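Local atomic coordinates of oxidoreductase, short chain dehydrogenase/reductase family protein (Collinsella aerofaciens, PDB entry 5FYD), a protein that reduces the 7-oxo group of 7-oxolithocholate to give ursodeoxycholate, using NADPH, as a homodimeric 7beta-hydroxysteroid dehydrogenase of a gut bacterium. Residues M1-E5 / K27-M33; C93-F97 / E109-N113; F130-G136 / T177-V181. One frame throughout, in Å; residues are numbered along the deposited sequence. Where two conformers were deposited one is given.

Contact 1: residues M1-E5 / K27-M33; sequences MNLRE and KIAAGGM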
loop_
_atom_site.group_PDB
_atom_site.type_symbol
_atom_site.label_atom_id
_atom_site.label_comp_id
_atom_site.label_asym_id
_atom_site.label_seq_id
_atom_site.Cartn_x
_atom_site.Cartn_y
_atom_site.Cartn_z
ATOM N N MET A 1 -22.199 18.145 27.033
ATOM C CA MET A 1 -21.423 17.070 27.738
ATOM C C MET A 1 -20.432 16.458 26.760
ATOM O O MET A 1 -20.806 16.157 25.616
ATOM C CB MET A 1 -22.366 15.980 28.261
ATOM C CG MET A 1 -21.693 14.908 29.112
ATOM S SD MET A 1 -22.859 13.788 29.923
ATOM C CE MET A 1 -23.799 13.210 28.507
ATOM N N ASN A 2 -19.181 16.279 27.200
ATOM C CA ASN A 2 -18.151 15.698 26.339
ATOM C C ASN A 2 -17.935 14.218 26.669
ATOM O O ASN A 2 -18.585 13.691 27.550
ATOM C CB ASN A 2 -16.855 16.529 26.353
ATOM C CG ASN A 2 -16.082 16.466 27.671
ATOM O OD1 ASN A 2 -16.364 15.673 28.575
ATOM N ND2 ASN A 2 -15.063 17.322 27.764
ATOM N N LEU A 3 -17.063 13.559 25.917
ATOM C CA LEU A 3 -16.870 12.104 26.056
ATOM C C LEU A 3 -16.333 11.703 27.412
ATOM O O LEU A 3 -16.735 10.673 27.960
ATOM C CB LEU A 3 -15.954 11.565 24.954
ATOM C CG LEU A 3 -16.513 11.617 23.530
ATOM C CD1 LEU A 3 -15.415 11.240 22.546
ATOM C CD2 LEU A 3 -17.718 10.708 23.343
ATOM N N ARG A 4 -15.421 12.508 27.964
ATOM C CA ARG A 4 -14.882 12.209 29.288
ATOM C C ARG A 4 -15.995 12.185 30.326
ATOM O O ARG A 4 -16.083 11.258 31.124
ATOM C CB ARG A 4 -13.793 13.200 29.693
ATOM C CG ARG A 4 -13.041 12.822 30.961
ATOM C CD ARG A 4 -12.181 13.964 31.495
ATOM N NE ARG A 4 -12.997 15.031 32.071
ATOM C CZ ARG A 4 -13.197 16.250 31.551
ATOM N NH1 ARG A 4 -12.637 16.646 30.401
ATOM N NH2 ARG A 4 -13.980 17.108 32.204
ATOM N N GLU A 5 -16.854 13.206 30.300
ATOM C CA GLU A 5 -17.946 13.308 31.269
ATOM C C GLU A 5 -18.977 12.200 31.066
ATOM O O GLU A 5 -19.514 11.654 32.031
ATOM C CB GLU A 5 -18.614 14.692 31.169
ATOM C CG GLU A 5 -17.696 15.852 31.541
ATOM C CD GLU A 5 -18.199 17.225 31.072
ATOM O OE1 GLU A 5 -18.499 17.424 29.871
ATOM O OE2 GLU A 5 -18.270 18.139 31.919
ATOM N N LYS A 27 -9.998 12.415 18.039
ATOM C CA LYS A 27 -11.416 12.650 18.349
ATOM C C LYS A 27 -11.706 12.513 19.859
ATOM O O LYS A 27 -12.347 13.394 20.452
ATOM C CB LYS A 27 -12.324 11.727 17.534
ATOM C CG LYS A 27 -13.812 11.929 17.752
ATOM C CD LYS A 27 -14.326 13.278 17.265
ATOM C CE LYS A 27 -15.849 13.289 17.209
ATOM N NZ LYS A 27 -16.371 14.341 16.295
ATOM N N ILE A 28 -11.214 11.450 20.498
ATOM C CA ILE A 28 -11.472 11.287 21.924
ATOM C C ILE A 28 -10.724 12.328 22.776
ATOM O O ILE A 28 -11.250 12.790 23.777
ATOM C CB ILE A 28 -11.288 9.834 22.446
ATOM C CG1 ILE A 28 -9.828 9.411 22.453
ATOM C CG2 ILE A 28 -12.171 8.852 21.654
ATOM C CD1 ILE A 28 -9.615 8.140 23.245
ATOM N N ALA A 29 -9.530 12.725 22.337
ATOM C CA ALA A 29 -8.791 13.782 23.009
ATOM C C ALA A 29 -9.534 15.110 22.903
ATOM O O ALA A 29 -9.663 15.820 23.903
ATOM C CB ALA A 29 -7.403 13.892 22.437
ATOM N N ALA A 30 -10.047 15.424 21.715
ATOM C CA ALA A 30 -10.902 16.613 21.529
ATOM C C ALA A 30 -12.144 16.561 22.417
ATOM O O ALA A 30 -12.645 17.597 22.890
ATOM C CB ALA A 30 -11.310 16.744 20.078
ATOM N N GLY A 31 -12.651 15.349 22.641
ATOM C CA GLY A 31 -13.732 15.110 23.573
ATOM C C GLY A 31 -13.347 15.033 25.041
ATOM O O GLY A 31 -14.169 14.657 25.873
ATOM N N GLY A 32 -12.097 15.380 25.357
ATOM C CA GLY A 32 -11.606 15.469 26.719
ATOM C C GLY A 32 -11.044 14.208 27.350
ATOM O O GLY A 32 -10.645 14.247 28.512
ATOM N N MET A 33 -11.008 13.097 26.622
ATOM C CA MET A 33 -10.501 11.851 27.205
ATOM C C MET A 33 -8.993 11.778 27.122
ATOM O O MET A 33 -8.382 12.214 26.145
ATOM C CB MET A 33 -11.042 10.606 26.500
ATOM C CG MET A 33 -12.537 10.428 26.611
ATOM S SD MET A 33 -12.994 8.805 25.915
ATOM C CE MET A 33 -13.598 8.009 27.364
#
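The flat guanidinium of Arg-4 meets the carbonyl O of Gly-32 at its edge and in its plane, Arg-4 NH1 standing 3.6 Å from Gly-32 O, while Asn-2 OD1 lies over one face, displaced toward the rim. The arginine chain leaves nearly extended (chi1 -171°), laying Arg-4 CD 3.4 Å from Gly-32 O, and a bend at chi3 (72°) then swings the guanidinium round beside that oxygen. Asparagine suits the N-cap: Asn-2 OD1 accepts from Glu-5 N at 3.0 Å, nearly along the C=O axis, and Glu-5 OE1 returns the bond to Asn-2 N through its anti lone pair, completing a capping box. Across the contact Arg-4 N donates to Gly-31 O (3.2 Å, 162°), tying the start of one helix to the end of another. That other end is a Schellman motif with Gly-32 at C-prime. Its positive phi favours glycine, and a CB on Gly-31 would run into Leu-3 CD1. Leu-3 supplies the apolar contact, its CB 4.0 Å from Met-33 CG and its CD1 4.1 Å from Ile-28 CG2. Helix 214-224 covers Leu-3 and Ile-28 through Phe-222, and Phe-87 of strand 85-90 joins Ile-28 and Met-33 to the Rossmann-fold sheet.

Contact 2: residues C93-F97 / E109-N113; sequences CLHSF and EAMIN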
loop_
_atom_site.group_PDB
_atom_site.type_symbol
_atom_site.label_atom_id
_atom_site.label_comp_id
_atom_site.label_asym_id
_atom_site.label_seq_id
_atom_site.Cartn_x
_atom_site.Cartn_y
_atom_site.Cartn_z
ATOM N N CYS A 93 -5.758 -4.233 12.001
ATOM C CA CYS A 93 -6.127 -5.307 11.099
ATOM C C CYS A 93 -4.908 -5.775 10.336
ATOM O O CYS A 93 -4.005 -4.985 10.029
ATOM C CB CYS A 93 -7.211 -4.848 10.123
ATOM S SG CYS A 93 -6.571 -3.810 8.799
ATOM N N LEU A 94 -4.906 -7.062 10.011
ATOM C CA LEU A 94 -3.820 -7.678 9.270
ATOM C C LEU A 94 -4.429 -8.488 8.153
ATOM O O LEU A 94 -5.308 -9.319 8.378
ATOM C CB LEU A 94 -2.947 -8.554 10.172
ATOM C CG LEU A 94 -1.740 -9.221 9.509
ATOM C CD1 LEU A 94 -0.778 -8.214 8.905
ATOM C CD2 LEU A 94 -1.022 -10.138 10.488
ATOM N N HIS A 95 -3.943 -8.245 6.946
ATOM C CA HIS A 95 -4.337 -9.053 5.799
ATOM C C HIS A 95 -3.108 -9.376 4.975
ATOM O O HIS A 95 -2.038 -8.805 5.169
ATOM C CB HIS A 95 -5.446 -8.380 4.978
ATOM C CG HIS A 95 -5.259 -6.905 4.765
ATOM N ND1 HIS A 95 -4.431 -6.393 3.790
ATOM C CD2 HIS A 95 -5.830 -5.835 5.376
ATOM C CE1 HIS A 95 -4.492 -5.071 3.811
ATOM N NE2 HIS A 95 -5.325 -4.707 4.771
ATOM N N SER A 96 -3.259 -10.339 4.091
ATOM C CA SER A 96 -2.121 -10.850 3.352
ATOM C C SER A 96 -2.613 -11.451 2.065
ATOM O O SER A 96 -3.398 -12.387 2.080
ATOM C CB SER A 96 -1.401 -11.900 4.183
ATOM O OG SER A 96 -0.180 -12.243 3.556
ATOM N N PHE A 97 -2.143 -10.902 0.951
ATOM C CA PHE A 97 -2.546 -11.358 -0.356
ATOM C C PHE A 97 -2.122 -12.809 -0.578
ATOM O O PHE A 97 -1.016 -13.203 -0.219
ATOM C CB PHE A 97 -1.947 -10.464 -1.455
ATOM C CG PHE A 97 -2.089 -11.036 -2.836
ATOM C CD1 PHE A 97 -3.301 -10.968 -3.508
ATOM C CD2 PHE A 97 -1.013 -11.656 -3.462
ATOM C CE1 PHE A 97 -3.449 -11.517 -4.780
ATOM C CE2 PHE A 97 -1.152 -12.196 -4.740
ATOM C CZ PHE A 97 -2.369 -12.130 -5.393
ATOM N N GLU A 109 -2.162 -17.708 11.175
ATOM C CA GLU A 109 -2.322 -17.598 12.607
ATOM C C GLU A 109 -2.112 -16.158 13.060
ATOM O O GLU A 109 -2.795 -15.692 13.973
ATOM C CB GLU A 109 -1.416 -18.572 13.363
ATOM C CG GLU A 109 -1.745 -18.592 14.850
ATOM C CD GLU A 109 -1.405 -19.884 15.573
ATOM O OE1 GLU A 109 -1.512 -20.981 14.996
ATOM O OE2 GLU A 109 -1.062 -19.785 16.757
ATOM N N ALA A 110 -1.177 -15.456 12.423
ATOM C CA ALA A 110 -0.959 -14.043 12.713
ATOM C C ALA A 110 -2.257 -13.270 12.460
ATOM O O ALA A 110 -2.657 -12.440 13.264
ATOM C CB ALA A 110 0.170 -13.469 11.871
ATOM N N MET A 111 -2.910 -13.563 11.342
ATOM C CA MET A 111 -4.166 -12.876 10.997
ATOM C C MET A 111 -5.281 -13.214 11.981
ATOM O O MET A 111 -6.012 -12.332 12.430
ATOM C CB MET A 111 -4.581 -13.167 9.567
ATOM C CG MET A 111 -3.692 -12.425 8.551
ATOM S SD MET A 111 -4.222 -12.617 6.841
ATOM C CE MET A 111 -3.717 -14.277 6.479
ATOM N N ILE A 112 -5.428 -14.490 12.308
ATOM C CA ILE A 112 -6.365 -14.872 13.359
ATOM C C ILE A 112 -6.114 -14.095 14.670
ATOM O O ILE A 112 -7.056 -13.640 15.357
ATOM C CB ILE A 112 -6.301 -16.390 13.617
ATOM C CG1 ILE A 112 -7.037 -17.120 12.513
ATOM C CG2 ILE A 112 -6.872 -16.733 15.001
ATOM C CD1 ILE A 112 -6.747 -18.611 12.480
ATOM N N ASN A 113 -4.846 -13.973 15.030
ATOM C CA ASN A 113 -4.499 -13.263 16.251
ATOM C C ASN A 113 -4.908 -11.796 16.212
ATOM O O ASN A 113 -5.487 -11.286 17.163
ATOM C CB ASN A 113 -3.021 -13.409 16.540
ATOM C CG ASN A 113 -2.698 -14.757 17.111
ATOM O OD1 ASN A 113 -3.599 -15.516 17.469
ATOM N ND2 ASN A 113 -1.433 -15.053 17.229
#
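Leu-94 O accepts a hydrogen bond from Asn-115 ND2 of helix 105-132, while Met-111 CG, one turn earlier on that helix, merely lies against the oxygen at 3.5 Å. Between the two segments the contact is by van der Waals packing. Leu-94 CG is carried anti to the backbone N (chi1 -178°), which sends the branched end to the helix: Leu-94 CD2 settles 3.8 Å from Ala-110 CB, and Leu-94 CG lies 3.9 Å from Met-111 CG, the leucine and methionine side chains crossing at about a right angle. Alanine suits its place because its single methyl lets the leucine come close to the helix backbone. Methionine, long and flexible, reaches across to the loop; Met-111 SD comes 3.7 Å from His-95 CA, and a bend at chi3 (-75°) turns Met-111 CE to within 4.0 Å of Ser-96 CB. Ser-96 N donates to Asn-153 OD1. His-95 points its CB away from the helix and stacks its ring with that of Tyr-156, the probable proton acceptor. Ser-196 of the second subunit packs on His-95 and its Pro-192 on Phe-97. The contact thus lays the loop after strand 85-90 on the early turns of helix 105-132, with helix 154-173 close by.

Contact 3: residues F130-G136 / T177-V181; sequences FAAQDRG and TGVDV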
loop_
_atom_site.group_PDB
_atom_site.type_symbol
_atom_site.label_atom_id
_atom_site.label_comp_id
_atom_site.label_asym_id
_atom_site.label_seq_id
_atom_site.Cartn_x
_atom_site.Cartn_y
_atom_site.Cartn_z
ATOM N N PHE A 130 -16.816 -2.186 31.448
ATOM C CA PHE A 130 -17.885 -1.261 31.114
ATOM C C PHE A 130 -19.248 -1.712 31.659
ATOM O O PHE A 130 -20.011 -0.890 32.178
ATOM C CB PHE A 130 -17.995 -1.019 29.607
ATOM C CG PHE A 130 -16.782 -0.399 28.974
ATOM C CD1 PHE A 130 -15.999 0.562 29.620
ATOM C CD2 PHE A 130 -16.438 -0.741 27.669
ATOM C CE1 PHE A 130 -14.904 1.138 28.983
ATOM C CE2 PHE A 130 -15.327 -0.191 27.049
ATOM C CZ PHE A 130 -14.551 0.750 27.704
ATOM N N ALA A 131 -19.536 -3.004 31.559
ATOM C CA ALA A 131 -20.818 -3.536 32.019
ATOM C C ALA A 131 -20.921 -3.475 33.550
ATOM O O ALA A 131 -21.994 -3.144 34.067
ATOM C CB ALA A 131 -21.022 -4.959 31.524
ATOM N N ALA A 132 -19.817 -3.734 34.251
ATOM C CA ALA A 132 -19.812 -3.711 35.718
ATOM C C ALA A 132 -20.078 -2.310 36.283
ATOM O O ALA A 132 -20.770 -2.167 37.291
ATOM C CB ALA A 132 -18.515 -4.276 36.269
ATOM N N GLN A 133 -19.565 -1.283 35.622
ATOM C CA GLN A 133 -19.813 0.109 36.020
ATOM C C GLN A 133 -21.030 0.712 35.309
ATOM O O GLN A 133 -21.384 1.873 35.532
ATOM C CB GLN A 133 -18.551 0.957 35.794
ATOM C CG GLN A 133 -18.131 1.136 34.344
ATOM C CD GLN A 133 -16.746 1.709 34.168
ATOM O OE1 GLN A 133 -15.866 1.568 35.026
ATOM N NE2 GLN A 133 -16.527 2.330 33.027
ATOM N N ASP A 134 -21.650 -0.084 34.436
ATOM C CA ASP A 134 -22.765 0.329 33.591
ATOM C C ASP A 134 -22.500 1.667 32.901
ATOM O O ASP A 134 -23.322 2.585 32.896
ATOM C CB ASP A 134 -24.078 0.326 34.383
ATOM C CG ASP A 134 -25.277 0.434 33.496
ATOM O OD1 ASP A 134 -25.276 -0.166 32.385
ATOM O OD2 ASP A 134 -26.218 1.149 33.882
ATOM N N ARG A 135 -21.311 1.777 32.323
ATOM C CA ARG A 135 -20.890 2.996 31.712
ATOM C C ARG A 135 -19.692 2.714 30.795
ATOM O O ARG A 135 -18.732 2.083 31.228
ATOM C CB ARG A 135 -20.531 3.985 32.828
ATOM C CG ARG A 135 -19.711 5.163 32.377
ATOM C CD ARG A 135 -19.402 6.138 33.507
ATOM N NE ARG A 135 -18.621 5.602 34.633
ATOM C CZ ARG A 135 -17.285 5.544 34.726
ATOM N NH1 ARG A 135 -16.506 5.903 33.718
ATOM N NH2 ARG A 135 -16.721 5.082 35.848
ATOM N N GLY A 136 -19.779 3.185 29.549
ATOM C CA GLY A 136 -18.680 3.049 28.601
ATOM C C GLY A 136 -19.104 3.023 27.161
ATOM O O GLY A 136 -20.287 2.986 26.848
ATOM N N THR A 177 -28.758 -0.333 28.270
ATOM C CA THR A 177 -27.764 -0.226 29.351
ATOM C C THR A 177 -26.979 1.061 29.180
ATOM O O THR A 177 -27.123 1.765 28.186
ATOM C CB THR A 177 -26.774 -1.412 29.336
ATOM O OG1 THR A 177 -25.844 -1.245 28.257
ATOM C CG2 THR A 177 -27.496 -2.726 29.180
ATOM N N GLY A 178 -26.112 1.343 30.151
ATOM C CA GLY A 178 -25.224 2.499 30.097
ATOM C C GLY A 178 -23.993 2.357 29.209
ATOM O O GLY A 178 -23.173 3.259 29.150
ATOM N N VAL A 179 -23.838 1.215 28.542
ATOM C CA VAL A 179 -22.723 1.003 27.635
ATOM C C VAL A 179 -23.246 1.148 26.206
ATOM O O VAL A 179 -24.269 0.556 25.867
ATOM C CB VAL A 179 -22.100 -0.383 27.844
ATOM C CG1 VAL A 179 -20.824 -0.541 27.050
ATOM C CG2 VAL A 179 -21.821 -0.623 29.327
ATOM N N ASP A 180 -22.575 1.954 25.394
ATOM C CA ASP A 180 -22.949 2.177 23.986
ATOM C C ASP A 180 -21.922 1.504 23.078
ATOM O O ASP A 180 -20.746 1.808 23.148
ATOM C CB ASP A 180 -23.008 3.662 23.655
ATOM C CG ASP A 180 -24.125 4.394 24.387
ATOM O OD1 ASP A 180 -25.175 3.775 24.672
ATOM O OD2 ASP A 180 -23.934 5.593 24.695
ATOM N N VAL A 181 -22.379 0.591 22.227
ATOM C CA VAL A 181 -21.503 -0.160 21.358
ATOM C C VAL A 181 -21.965 0.005 19.928
ATOM O O VAL A 181 -23.157 0.021 19.659
ATOM C CB VAL A 181 -21.439 -1.649 21.781
ATOM C CG1 VAL A 181 -20.653 -2.519 20.785
ATOM C CG2 VAL A 181 -20.828 -1.751 23.157
#
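Val-179 packs tightly under the last turn of helix 105-132, whereas Asp-134 and Thr-177 meet on the solvent side. With CG1 opposite the backbone N (chi1 -172°), the valine straddles Phe-130: Val-179 CG1 comes 3.8 Å from Phe-130 CB, and Val-179 CG2 3.4 Å from Phe-130 O. A beta-branched residue suits a strand and offers both methyls to the helix at once; an alanine here would probably leave a gap beneath Phe-130 and uncover its CB. Gly-136 pairs in parallel with Val-179. Gly-136 O accepts from Asp-180 N at 2.9 Å (164°), while the return bond from Gly-136 N to Gly-178 O is weak at 3.4 Å. Glycine is required at Gly-136, since a CB would clash with Phe-130 CD1 and with the preceding carbonyl. On the solvent side, Asp-134 leaves the helix in a Schellman motif, and Asp-134 OD1 takes Gly-178 N at 2.8 Å from above the carboxylate plane. Thr-177 OG1 accepts from Val-179 N in an ST turn and also bonds Cys-174 O. Arg-135 turns away, NH1 bonding Tyr-7 O and NH2 forming a salt bridge with Asp-84. The chemistry implies a division of labour: methyls fill the inner side, while Asp-134, Thr-177 and Gly-136 O pair successive backbone N-H groups of residues 178-180.

Overall arrangement
From the N terminus, contact 1 comes first: the end of helix 19-30 returns to the opening helix 3-7, closing a loop that holds strand 10-14 and the NADP(+)-binding turn. Contact 2 is a short local closure, bringing helix 105-132 back onto the loop after strand 85-90 near the active site. Contact 3 spans further, from the far end of that helix and strand 136-143 to strand 179-186. The three follow in series, none nested or crossed. Helix 105-132 links contacts 2 and 3, whose centres are 30 Å apart. Contacts 1 and 2 lie on opposite sides of the chain's centre, while contacts 1 and 3 approach to about 6 Å between nearest atoms.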